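Local coordinates for RagB/SusD family nutrient uptake outer membrane protein (Bacteroides thetaiotaomicron, PDB 7KV2) that probably binds beta-glucans at the outer membrane surface as a SusD-family glycan-binding protein serving nutrient uptake, at residues Leu203-Asp208 with Pro251-Met256. Numbering follows the deposited sequence.
Sequences LPMRED and PQYDLM. With NA (sodium ion), chain G.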
ATOM      1  N   LEU A 203      -6.407 -21.574   6.622  1.00 28.77           N
ATOM      2  CA  LEU A 203      -5.477 -20.459   6.949  1.00 26.02           C
ATOM      3  C   LEU A 203      -5.567 -20.147   8.434  1.00 25.73           C
ATOM      4  O   LEU A 203      -6.645 -20.025   8.993  1.00 27.39           O
ATOM      5  CB  LEU A 203      -5.878 -19.239   6.128  1.00 23.84           C
ATOM      6  CG  LEU A 203      -5.578 -19.343   4.642  1.00 24.81           C
ATOM      7  CD1 LEU A 203      -6.094 -18.140   3.875  1.00 25.89           C
ATOM      8  CD2 LEU A 203      -4.096 -19.553   4.375  1.00 27.46           C
ATOM      9  N   PRO A 204      -4.440 -19.890   9.115  1.00 24.75           N
ATOM     10  CA  PRO A 204      -4.524 -19.433  10.499  1.00 26.01           C
ATOM     11  C   PRO A 204      -5.019 -17.979  10.563  1.00 24.26           C
ATOM     12  O   PRO A 204      -4.839 -17.237   9.570  1.00 25.24           O
ATOM     13  CB  PRO A 204      -3.095 -19.631  10.978  1.00 23.75           C
ATOM     14  CG  PRO A 204      -2.251 -19.393   9.720  1.00 24.21           C
ATOM     15  CD  PRO A 204      -3.075 -19.958   8.584  1.00 25.46           C
ATOM     16  N   MET A 205      -5.568 -17.591  11.711  1.00 24.28           N
ATOM     17  CA  MET A 205      -6.019 -16.197  11.967  1.00 25.69           C
ATOM     18  C   MET A 205      -4.791 -15.273  12.023  1.00 23.84           C
ATOM     19  O   MET A 205      -4.868 -14.153  11.464  1.00 22.41           O
ATOM     20  CB  MET A 205      -6.838 -16.114  13.256  1.00 26.33           C
ATOM     21  CG  MET A 205      -7.422 -14.747  13.534  1.00 30.56           C
ATOM     22  SD  MET A 205      -8.467 -14.081  12.241  1.00 33.65           S
ATOM     23  CE  MET A 205     -10.086 -14.670  12.715  1.00 40.04           C
ATOM     24  N   ARG A 206      -3.692 -15.737  12.621  1.00 22.06           N
ATOM     25  CA  ARG A 206      -2.421 -14.964  12.739  1.00 19.67           C
ATOM     26  C   ARG A 206      -1.253 -15.927  12.563  1.00 21.44           C
ATOM     27  O   ARG A 206      -1.320 -17.054  13.070  1.00 21.40           O
ATOM     28  CB  ARG A 206      -2.326 -14.263  14.093  1.00 20.42           C
ATOM     29  CG  ARG A 206      -1.227 -13.223  14.202  1.00 18.86           C
ATOM     30  CD  ARG A 206      -1.129 -12.477  15.519  1.00 18.44           C
ATOM     31  NE  ARG A 206       0.099 -11.701  15.393  1.00 20.09           N
ATOM     32  CZ  ARG A 206       0.174 -10.397  15.197  1.00 19.57           C
ATOM     33  NH1 ARG A 206      -0.881  -9.606  15.362  1.00 17.51           N
ATOM     34  NH2 ARG A 206       1.371  -9.876  14.968  1.00 18.90           N
ATOM     35  N   GLU A 207      -0.168 -15.474  11.948  1.00 19.49           N
ATOM     36  CA  GLU A 207       1.057 -16.289  11.850  1.00 20.77           C
ATOM     37  C   GLU A 207       1.909 -16.198  13.112  1.00 20.10           C
ATOM     38  O   GLU A 207       1.565 -15.449  14.022  1.00 21.37           O
ATOM     39  CB  GLU A 207       1.806 -15.887  10.593  1.00 22.87           C
ATOM     40  CG  GLU A 207       1.458 -16.794   9.413  1.00 23.61           C
ATOM     41  CD  GLU A 207       1.815 -18.264   9.585  1.00 27.03           C
ATOM     42  OE1 GLU A 207       2.405 -18.631  10.649  1.00 25.41           O
ATOM     43  OE2 GLU A 207       1.470 -19.059   8.676  1.00 28.68           O
ATOM     44  N   ASP A 208       2.982 -16.995  13.143  1.00 22.14           N
ATOM     45  CA  ASP A 208       4.023 -16.967  14.191  1.00 23.66           C
ATOM     46  C   ASP A 208       5.276 -16.284  13.634  1.00 21.65           C
ATOM     47  O   ASP A 208       5.284 -15.875  12.464  1.00 21.45           O
ATOM     48  CB  ASP A 208       4.322 -18.367  14.741  1.00 24.57           C
ATOM     49  CG  ASP A 208       4.835 -19.359  13.700  1.00 28.96           C
ATOM     50  OD1 ASP A 208       5.495 -18.955  12.771  1.00 27.86           O
ATOM     51  OD2 ASP A 208       4.500 -20.541  13.822  1.00 34.80           O
ATOM     52  N   PRO A 251      -8.111 -11.924  20.411  1.00 28.46           N
ATOM     53  CA  PRO A 251      -7.212 -11.254  21.338  1.00 29.04           C
ATOM     54  C   PRO A 251      -5.841 -11.040  20.678  1.00 28.06           C
ATOM     55  O   PRO A 251      -5.030 -10.410  21.290  1.00 29.72           O
ATOM     56  CB  PRO A 251      -7.101 -12.238  22.518  1.00 31.37           C
ATOM     57  CG  PRO A 251      -7.318 -13.587  21.881  1.00 30.72           C
ATOM     58  CD  PRO A 251      -8.284 -13.356  20.734  1.00 31.21           C
ATOM     59  N   GLN A 252      -5.615 -11.482  19.438  1.00 24.99           N
ATOM     60  CA  GLN A 252      -4.227 -11.368  18.895  1.00 23.48           C
ATOM     61  C   GLN A 252      -4.121 -10.267  17.834  1.00 22.24           C
ATOM     62  O   GLN A 252      -3.066 -10.189  17.157  1.00 18.15           O
ATOM     63  CB  GLN A 252      -3.760 -12.728  18.428  1.00 24.16           C
ATOM     64  CG  GLN A 252      -3.578 -13.672  19.621  1.00 24.14           C
ATOM     65  CD  GLN A 252      -2.893 -14.929  19.175  1.00 24.00           C
ATOM     66  OE1 GLN A 252      -1.733 -15.192  19.541  1.00 26.59           O
ATOM     67  NE2 GLN A 252      -3.583 -15.701  18.361  1.00 20.96           N
ATOM     68  N   TYR A 253      -5.119  -9.400  17.793  1.00 20.34           N
ATOM     69  CA  TYR A 253      -5.129  -8.146  17.003  1.00 20.42           C
ATOM     70  C   TYR A 253      -5.662  -7.034  17.897  1.00 22.16           C
ATOM     71  O   TYR A 253      -6.712  -7.198  18.576  1.00 20.04           O
ATOM     72  CB  TYR A 253      -5.962  -8.331  15.726  1.00 20.34           C
ATOM     73  CG  TYR A 253      -5.369  -9.305  14.757  1.00 19.05           C
ATOM     74  CD1 TYR A 253      -4.158  -9.048  14.131  1.00 19.57           C
ATOM     75  CD2 TYR A 253      -6.035 -10.473  14.433  1.00 20.53           C
ATOM     76  CE1 TYR A 253      -3.617  -9.940  13.215  1.00 18.29           C
ATOM     77  CE2 TYR A 253      -5.490 -11.396  13.560  1.00 18.50           C
ATOM     78  CZ  TYR A 253      -4.276 -11.124  12.941  1.00 19.28           C
ATOM     79  OH  TYR A 253      -3.771 -12.011  12.024  1.00 19.09           O
ATOM     80  N   ASP A 254      -4.969  -5.909  17.922  1.00 18.33           N
ATOM     81  CA  ASP A 254      -5.358  -4.785  18.796  1.00 19.18           C
ATOM     82  C   ASP A 254      -4.574  -3.576  18.325  1.00 19.86           C
ATOM     83  O   ASP A 254      -3.700  -3.780  17.425  1.00 19.73           O
ATOM     84  CB  ASP A 254      -5.045  -5.084  20.268  1.00 20.44           C
ATOM     85  CG  ASP A 254      -5.941  -4.334  21.254  1.00 24.23           C
ATOM     86  OD1 ASP A 254      -6.569  -3.331  20.851  1.00 23.70           O
ATOM     87  OD2 ASP A 254      -5.989  -4.757  22.429  1.00 30.03           O
ATOM     88  N   LEU A 255      -4.841  -2.407  18.910  1.00 18.95           N
ATOM     89  CA  LEU A 255      -4.105  -1.156  18.575  1.00 19.33           C
ATOM     90  C   LEU A 255      -2.843  -1.083  19.426  1.00 21.34           C
ATOM     91  O   LEU A 255      -2.905  -1.370  20.645  1.00 19.96           O
ATOM     92  CB  LEU A 255      -4.966   0.089  18.809  1.00 19.85           C
ATOM     93  CG  LEU A 255      -6.196   0.260  17.921  1.00 20.20           C
ATOM     94  CD1 LEU A 255      -6.997   1.497  18.325  1.00 19.33           C
ATOM     95  CD2 LEU A 255      -5.825   0.310  16.444  1.00 19.55           C
ATOM     96  N   MET A 256      -1.729  -0.661  18.818  1.00 19.18           N
ATOM     97  CA  MET A 256      -0.535  -0.279  19.596  1.00 18.93           C
ATOM     98  C   MET A 256      -0.934   0.959  20.384  1.00 18.06           C
ATOM     99  O   MET A 256      -1.598   1.880  19.889  1.00 17.25           O
ATOM    100  CB  MET A 256       0.658   0.049  18.687  1.00 18.76           C
ATOM    101  CG  MET A 256       1.042  -1.079  17.760  1.00 20.99           C
ATOM    102  SD  MET A 256       2.757  -0.906  17.127  1.00 23.68           S
ATOM    103  CE  MET A 256       3.632  -1.354  18.638  1.00 23.15           C
TER
HETATM  104 NA    NA G 606      -9.019  -7.710  18.769  1.00 31.31          NA
HETATM  105  O   HOH W   1      -9.015  -7.200  20.955  1.00 34.50           O
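With CG of Arg206 opposite its backbone N (chi1 -168°) and the chain straight from there to NE, the guanidinium is carried over to the backbone of Gln252, while Tyr253, its CG beside the backbone N and anti to the carbonyl carbon (chi1 -66°), sends its hydroxyl back to Met205. The two residues thus reach past each other between two loops of the helical SusD fold, one joining helices 183-200 and 217-231, the other leading from helix 237-249 to strand 273-277. Neither segment is helix or strand, and a long donor side chain from each takes a carbonyl of the other. Tyr253 OH donates to Met205 O over a very short 2.5 Å, and that oxygen lies in the plane of the ring at its edge. Arg206 NH1 gives a hydrogen to Gln252 O at 2.9 Å, almost in line with the carbonyl although the acceptor sits out of the guanidinium plane. NE and NH2 bond to Tyr212 OH and Ser270 O, so three bonds fix the rotation of the group, whose plane is tilted 39° from the phenol ring. The aliphatic CB and CG of Arg206 lie in van der Waals contact with the phenol end, CB 3.4 Å from Tyr253 OH. Flexible and apolar, Met205 rests its CG on Tyr253 CE2 at 3.9 Å, and Ala218 of helix 217-231 touches both side chains. The backbone of Tyr253 has a separate task, since its O binds the sodium ion at 2.4 Å alongside Ile248 O, Ser250 O, Tyr405 OH and a water 2.2 Å from the metal.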